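TetR family transcriptional regulator (Streptomyces coelicolor, PDB 6SRN) probably represses transcription by binding operator DNA as a dimer, and binds a furan-type bacterial hormone that controls antibiotic production. Local coordinates at residues Ala79-His84 with Ala138-Pro143; Ala32-Ala37 with Glu74-Ala79. One frame throughout, in Å; residues are numbered along the deposited sequence.

Interaction 1 (Ala79-His84 with Ala138-Pro143); sequences AVVEEH and AELPLP. With LUB (4-(Hydroxymethyl)-2-propylfuran-3-carboxylic acid), chain B.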
loop_
_atom_site.group_PDB
_atom_site.type_symbol
_atom_site.label_atom_id
_atom_site.label_comp_id
_atom_site.label_asym_id
_atom_site.label_seq_id
_atom_site.Cartn_x
_atom_site.Cartn_y
_atom_site.Cartn_z
ATOM N N ALA A 79 -20.195 4.544 -5.480
ATOM C CA ALA A 79 -20.306 4.248 -6.906
ATOM C C ALA A 79 -18.951 4.366 -7.638
ATOM O O ALA A 79 -18.671 3.603 -8.522
ATOM C CB ALA A 79 -21.335 5.149 -7.550
ATOM N N VAL A 80 -18.159 5.362 -7.269
ATOM C CA VAL A 80 -16.835 5.546 -7.846
ATOM C C VAL A 80 -15.962 4.334 -7.538
ATOM O O VAL A 80 -15.358 3.750 -8.424
ATOM C CB VAL A 80 -16.168 6.839 -7.314
ATOM C CG1 VAL A 80 -14.684 6.894 -7.699
ATOM C CG2 VAL A 80 -16.908 8.049 -7.866
ATOM N N VAL A 81 -15.902 3.926 -6.280
ATOM C CA VAL A 81 -15.069 2.760 -5.933
ATOM C C VAL A 81 -15.563 1.494 -6.631
ATOM O O VAL A 81 -14.800 0.727 -7.203
ATOM C CB VAL A 81 -15.000 2.566 -4.406
ATOM C CG1 VAL A 81 -14.252 1.302 -4.058
ATOM C CG2 VAL A 81 -14.329 3.746 -3.771
ATOM N N GLU A 82 -16.864 1.276 -6.610
ATOM C CA GLU A 82 -17.415 0.077 -7.280
ATOM C C GLU A 82 -17.061 0.082 -8.766
ATOM O O GLU A 82 -16.716 -0.955 -9.352
ATOM C CB GLU A 82 -18.934 -0.018 -7.124
ATOM C CG GLU A 82 -19.423 -0.391 -5.777
ATOM C CD GLU A 82 -20.954 -0.410 -5.819
ATOM O OE1 GLU A 82 -21.623 0.332 -6.593
ATOM O OE2 GLU A 82 -21.479 -1.232 -5.133
ATOM N N GLU A 83 -17.133 1.232 -9.419
ATOM C CA GLU A 83 -16.879 1.285 -10.830
ATOM C C GLU A 83 -15.424 0.963 -11.130
ATOM O O GLU A 83 -15.125 0.303 -12.122
ATOM C CB GLU A 83 -17.254 2.672 -11.357
ATOM C CG GLU A 83 -16.763 2.973 -12.744
ATOM C CD GLU A 83 -17.151 1.926 -13.742
ATOM O OE1 GLU A 83 -18.245 1.345 -13.598
ATOM O OE2 GLU A 83 -16.357 1.709 -14.694
ATOM N N HIS A 84 -14.518 1.446 -10.288
ATOM C CA HIS A 84 -13.084 1.231 -10.576
ATOM C C HIS A 84 -12.713 -0.245 -10.424
ATOM O O HIS A 84 -11.685 -0.665 -10.954
ATOM C CB HIS A 84 -12.233 2.234 -9.766
ATOM C CG HIS A 84 -11.445 1.692 -8.606
ATOM N ND1 HIS A 84 -12.019 1.195 -7.451
ATOM C CD2 HIS A 84 -10.119 1.665 -8.386
ATOM C CE1 HIS A 84 -11.080 0.857 -6.595
ATOM N NE2 HIS A 84 -9.913 1.153 -7.128
ATOM N N ALA A 138 -18.400 5.768 5.239
ATOM C CA ALA A 138 -19.260 5.221 4.153
ATOM C C ALA A 138 -18.974 3.718 4.020
ATOM O O ALA A 138 -17.853 3.320 4.232
ATOM C CB ALA A 138 -18.987 5.935 2.832
ATOM N N GLU A 139 -19.957 2.886 3.663
ATOM C CA GLU A 139 -19.673 1.460 3.526
ATOM C C GLU A 139 -19.042 1.208 2.118
ATOM O O GLU A 139 -19.752 0.870 1.211
ATOM C CB GLU A 139 -20.871 0.541 3.793
ATOM C CG GLU A 139 -20.549 -0.466 4.943
ATOM C CD GLU A 139 -21.385 -1.742 4.992
ATOM O OE1 GLU A 139 -22.436 -1.785 4.358
ATOM O OE2 GLU A 139 -20.917 -2.709 5.659
ATOM N N LEU A 140 -17.730 1.408 1.931
ATOM C CA LEU A 140 -17.120 1.151 0.637
ATOM C C LEU A 140 -16.852 -0.333 0.496
ATOM O O LEU A 140 -16.719 -1.041 1.514
ATOM C CB LEU A 140 -15.797 1.934 0.496
ATOM C CG LEU A 140 -15.776 3.433 0.679
ATOM C CD1 LEU A 140 -14.339 3.917 0.534
ATOM C CD2 LEU A 140 -16.663 4.204 -0.294
ATOM N N PRO A 141 -16.796 -0.845 -0.733
ATOM C CA PRO A 141 -16.439 -2.266 -0.974
ATOM C C PRO A 141 -15.091 -2.616 -0.297
ATOM O O PRO A 141 -14.168 -1.802 -0.227
ATOM C CB PRO A 141 -16.394 -2.384 -2.483
ATOM C CG PRO A 141 -17.047 -1.160 -3.059
ATOM C CD PRO A 141 -16.932 -0.093 -1.996
ATOM N N LEU A 142 -14.963 -3.860 0.146
ATOM C CA LEU A 142 -13.667 -4.307 0.651
ATOM C C LEU A 142 -12.626 -4.154 -0.459
ATOM O O LEU A 142 -12.880 -4.586 -1.605
ATOM C CB LEU A 142 -13.721 -5.777 1.079
ATOM C CG LEU A 142 -14.321 -6.072 2.466
ATOM C CD1 LEU A 142 -14.460 -7.574 2.604
ATOM C CD2 LEU A 142 -13.539 -5.533 3.647
ATOM N N PRO A 143 -11.463 -3.587 -0.109
ATOM C CA PRO A 143 -10.365 -3.595 -1.094
ATOM C C PRO A 143 -9.756 -4.972 -1.343
ATOM O O PRO A 143 -9.958 -5.930 -0.551
ATOM C CB PRO A 143 -9.357 -2.654 -0.467
ATOM C CG PRO A 143 -9.548 -2.883 1.013
ATOM C CD PRO A 143 -11.022 -2.993 1.167
HETATM C C2 LUB B . -5.398 -2.238 -6.168
HETATM C C4 LUB B . -6.438 -0.652 -4.979
HETATM C C5 LUB B . -5.383 -0.085 -5.572
HETATM C C6 LUB B . -4.791 -3.493 -6.646
HETATM O O11 LUB B . -7.427 -4.156 -5.383
HETATM C C9 LUB B . -7.437 -3.017 -4.850
HETATM O O10 LUB B . -8.269 -2.714 -3.920
HETATM C C3 LUB B . -6.470 -2.009 -5.237
HETATM C C12 LUB B . -7.465 0.205 -4.255
HETATM O O13 LUB B . -7.680 -0.341 -2.932
HETATM O O1 LUB B . -4.625 -1.073 -6.223
HETATM C C7 LUB B . -4.998 -3.556 -8.165
HETATM C C8 LUB B . -4.469 -4.836 -8.764
#

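Interaction 2 (Ala32-Ala37 with Glu74-Ala79); sequences AQILEA and ESLAIA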
loop_
_atom_site.group_PDB
_atom_site.type_symbol
_atom_site.label_atom_id
_atom_site.label_comp_id
_atom_site.label_asym_id
_atom_site.label_seq_id
_atom_site.Cartn_x
_atom_site.Cartn_y
_atom_site.Cartn_z
ATOM N N ALA A 32 -22.553 8.179 -15.909
ATOM C CA ALA A 32 -21.136 8.086 -16.186
ATOM C C ALA A 32 -20.461 9.462 -16.179
ATOM O O ALA A 32 -19.363 9.586 -15.679
ATOM C CB ALA A 32 -20.901 7.381 -17.495
ATOM N N GLN A 33 -21.114 10.478 -16.745
ATOM C CA GLN A 33 -20.567 11.845 -16.734
ATOM C C GLN A 33 -20.474 12.406 -15.328
ATOM O O GLN A 33 -19.463 13.019 -14.973
ATOM C CB GLN A 33 -21.415 12.771 -17.615
ATOM C CG GLN A 33 -21.258 12.476 -19.089
ATOM C CD GLN A 33 -22.132 13.330 -19.988
ATOM O OE1 GLN A 33 -23.347 13.336 -19.868
ATOM N NE2 GLN A 33 -21.505 14.019 -20.935
ATOM N N ILE A 34 -21.508 12.164 -14.543
ATOM C CA ILE A 34 -21.481 12.599 -13.133
ATOM C C ILE A 34 -20.359 11.865 -12.399
ATOM O O ILE A 34 -19.628 12.481 -11.639
ATOM C CB ILE A 34 -22.847 12.376 -12.445
ATOM C CG1 ILE A 34 -23.946 13.178 -13.158
ATOM C CG2 ILE A 34 -22.782 12.736 -10.966
ATOM C CD1 ILE A 34 -25.365 12.748 -12.823
ATOM N N LEU A 35 -20.248 10.564 -12.617
ATOM C CA LEU A 35 -19.219 9.769 -11.975
ATOM C C LEU A 35 -17.823 10.238 -12.376
ATOM O O LEU A 35 -16.942 10.250 -11.539
ATOM C CB LEU A 35 -19.369 8.285 -12.333
ATOM C CG LEU A 35 -20.286 7.367 -11.527
ATOM C CD1 LEU A 35 -20.078 5.924 -11.982
ATOM C CD2 LEU A 35 -19.995 7.455 -10.035
ATOM N N GLU A 36 -17.619 10.647 -13.632
ATOM C CA GLU A 36 -16.315 11.135 -14.060
ATOM C C GLU A 36 -15.946 12.442 -13.356
ATOM O O GLU A 36 -14.824 12.596 -12.865
ATOM C CB GLU A 36 -16.306 11.296 -15.571
ATOM C CG GLU A 36 -14.938 11.437 -16.189
ATOM C CD GLU A 36 -14.075 10.147 -16.132
ATOM O OE1 GLU A 36 -14.573 8.958 -16.124
ATOM O OE2 GLU A 36 -12.837 10.304 -16.172
ATOM N N ALA A 37 -16.907 13.361 -13.281
ATOM C CA ALA A 37 -16.694 14.607 -12.551
ATOM C C ALA A 37 -16.426 14.385 -11.079
ATOM O O ALA A 37 -15.514 14.995 -10.522
ATOM C CB ALA A 37 -17.884 15.545 -12.733
ATOM N N GLU A 74 -21.862 9.949 0.227
ATOM C CA GLU A 74 -21.452 8.596 0.508
ATOM C C GLU A 74 -21.734 7.638 -0.640
ATOM O O GLU A 74 -20.878 6.873 -1.058
ATOM C CB GLU A 74 -22.185 8.089 1.759
ATOM C CG GLU A 74 -21.798 8.759 3.057
ATOM C CD GLU A 74 -22.540 10.073 3.458
ATOM O OE1 GLU A 74 -23.091 10.803 2.615
ATOM O OE2 GLU A 74 -22.518 10.411 4.665
ATOM N N SER A 75 -22.965 7.691 -1.166
ATOM C CA SER A 75 -23.368 6.817 -2.268
ATOM C C SER A 75 -22.577 7.174 -3.524
ATOM O O SER A 75 -22.287 6.325 -4.340
ATOM C CB SER A 75 -24.892 6.904 -2.472
ATOM O OG SER A 75 -25.241 8.153 -2.965
ATOM N N LEU A 76 -22.189 8.422 -3.686
ATOM C CA LEU A 76 -21.362 8.817 -4.823
ATOM C C LEU A 76 -19.961 8.210 -4.717
ATOM O O LEU A 76 -19.467 7.614 -5.661
ATOM C CB LEU A 76 -21.341 10.362 -4.877
ATOM C CG LEU A 76 -20.590 11.021 -6.024
ATOM C CD1 LEU A 76 -21.109 10.655 -7.406
ATOM C CD2 LEU A 76 -20.622 12.540 -5.832
ATOM N N ALA A 77 -19.386 8.283 -3.516
ATOM C CA ALA A 77 -18.111 7.648 -3.260
ATOM C C ALA A 77 -18.157 6.114 -3.483
ATOM O O ALA A 77 -17.270 5.529 -4.078
ATOM C CB ALA A 77 -17.590 8.017 -1.880
ATOM N N ILE A 78 -19.205 5.475 -2.962
ATOM C CA ILE A 78 -19.381 4.054 -3.209
ATOM C C ILE A 78 -19.415 3.773 -4.708
ATOM O O ILE A 78 -18.780 2.836 -5.172
ATOM C CB ILE A 78 -20.668 3.528 -2.530
ATOM C CG1 ILE A 78 -20.484 3.577 -1.011
ATOM C CG2 ILE A 78 -20.988 2.132 -3.023
ATOM C CD1 ILE A 78 -21.761 3.327 -0.261
ATOM N N ALA A 79 -20.195 4.544 -5.480
ATOM C CA ALA A 79 -20.306 4.248 -6.906
ATOM C C ALA A 79 -18.951 4.366 -7.638
ATOM O O ALA A 79 -18.671 3.603 -8.522
ATOM C CB ALA A 79 -21.335 5.149 -7.550
#

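Interaction 1 (Ala79-His84 with Ala138-Pro143)
Val81 and Glu82 of helix 73-86 pack against Pro141, in the loop that leads from helix 121-131 to helix 145-161. In the TetR fold this helix connects the DNA-binding domain to the ligand-binding domain, and here the loop closes over one flank of it beside the ligand pocket. Val81 carries most of the helix side. Its CB points at the loop and lies 4.1 Å from Pro141 CD. From there the side chain forks: CG1, anti to the backbone N (chi1 175°), reaches the pyrrolidine ring at 3.7 Å from Pro141 CD and 3.9 Å from Pro141 CG, whereas CG2 diverges to meet Leu140 CD2 at 4.2 Å. The two methyls thus divide between neighbouring loop residues, CG1 close on the proline ring and CG2 more loosely on the leucine tip.

One residue on, the aliphatic part of Glu82 crosses Pro141 at about a right angle, its CG 3.7 Å from Pro141 CG. The chain then runs on extended, carrying the carboxylate away from the ring on the exposed side of the helix. All these touches across the two segments are apolar. Behind them, Gln130 of helix 121-131 packs on Val81 and Leu140 and hydrogen-bonds through NE2 to Pro141 O, tying the loop to its own domain.

Both segments also supply pocket residues. Pro143 CB approaches the ligand carboxylate oxygen O10 at 3.6 Å, and Leu191 of the second subunit packs against the same proline. His84 presents the NE2 edge of its imidazole to the ligand's hydroxymethyl carbon C12. Its rotation is fixed from within the helix: ND1 donates a nearly straight bond (171°) to a lone pair of Val81 O, with that oxygen in the ring plane, 2.8 Å from ND1.

Interaction 2 (Ala32-Ala37 with Glu74-Ala79)
Leu35 of helix 31-49 projects into the hollow between Leu76 and Ala79 on helix 73-86, where two helices of the TetR-type DNA-binding domain cross almost perpendicularly. The first helix of this domain packs here against the helix that follows its helix-turn-helix. Between the short segments the axes approach to 10.4 Å and cross at -95°, so the contact is confined to a small patch centred on Leu35.

The principal bump is the CD2 methyl of Leu35. With CG beside the backbone N and anti to the carbonyl carbon (chi1 -87°), the branched tip swings towards helix 73-86 although the CB bond itself does not aim there. Leu35 CD2 settles over Ala79, 3.6 Å from Ala79 CB and 4.0 Å from Ala79 C. With no side chain beyond CB, Ala79 presents a shallow seat, and the methyl comes near the backbone.

Leu76, one helical turn earlier, forms the other wall. Its CD1 methyl projects back towards the crossing helix and meets Leu35 CD2 at 4.3 Å; Ile34 CG2 is a looser neighbour of Leu76 CD1, at 4.5 Å. Thus Leu76 CD1 faces both Ile34 and Leu35, while Leu35 CD2 faces both Leu76 and Ala79, so each of the two methyls touches two residues across the crossing.

Phe70, in the loop before helix 73-86, packs on Ile34, Leu76 and Ala79, and Val55 of helix 52-59 packs on Leu76, continuing the core into the predicted helix-turn-helix. Ala79 itself lies within the regular helix, its N bonded to Ser75 O at 3.0 Å.

Helix 73-86 carries both contacts, and Ala79 belongs to both segments taken from it. Their centres lie about 10 Å apart, with interaction 2 on the DNA-binding side and interaction 1 beside the ligand pocket. They meet directly: Val80 CG2 lies 3.8 Å from Leu35 CD2, and Leu140 CD2 packs 3.9 Å from Ile78 N, so the loop of interaction 1 reaches back along the helix. His84 and Pro143 of interaction 1 pack beside the ligand, which is hydrogen-bonded to Tyr85 OH and Tyr144 N. The continuous helix is consistent with a route by which hormone binding could shift the DNA-binding domain, as in other TetR-family regulators.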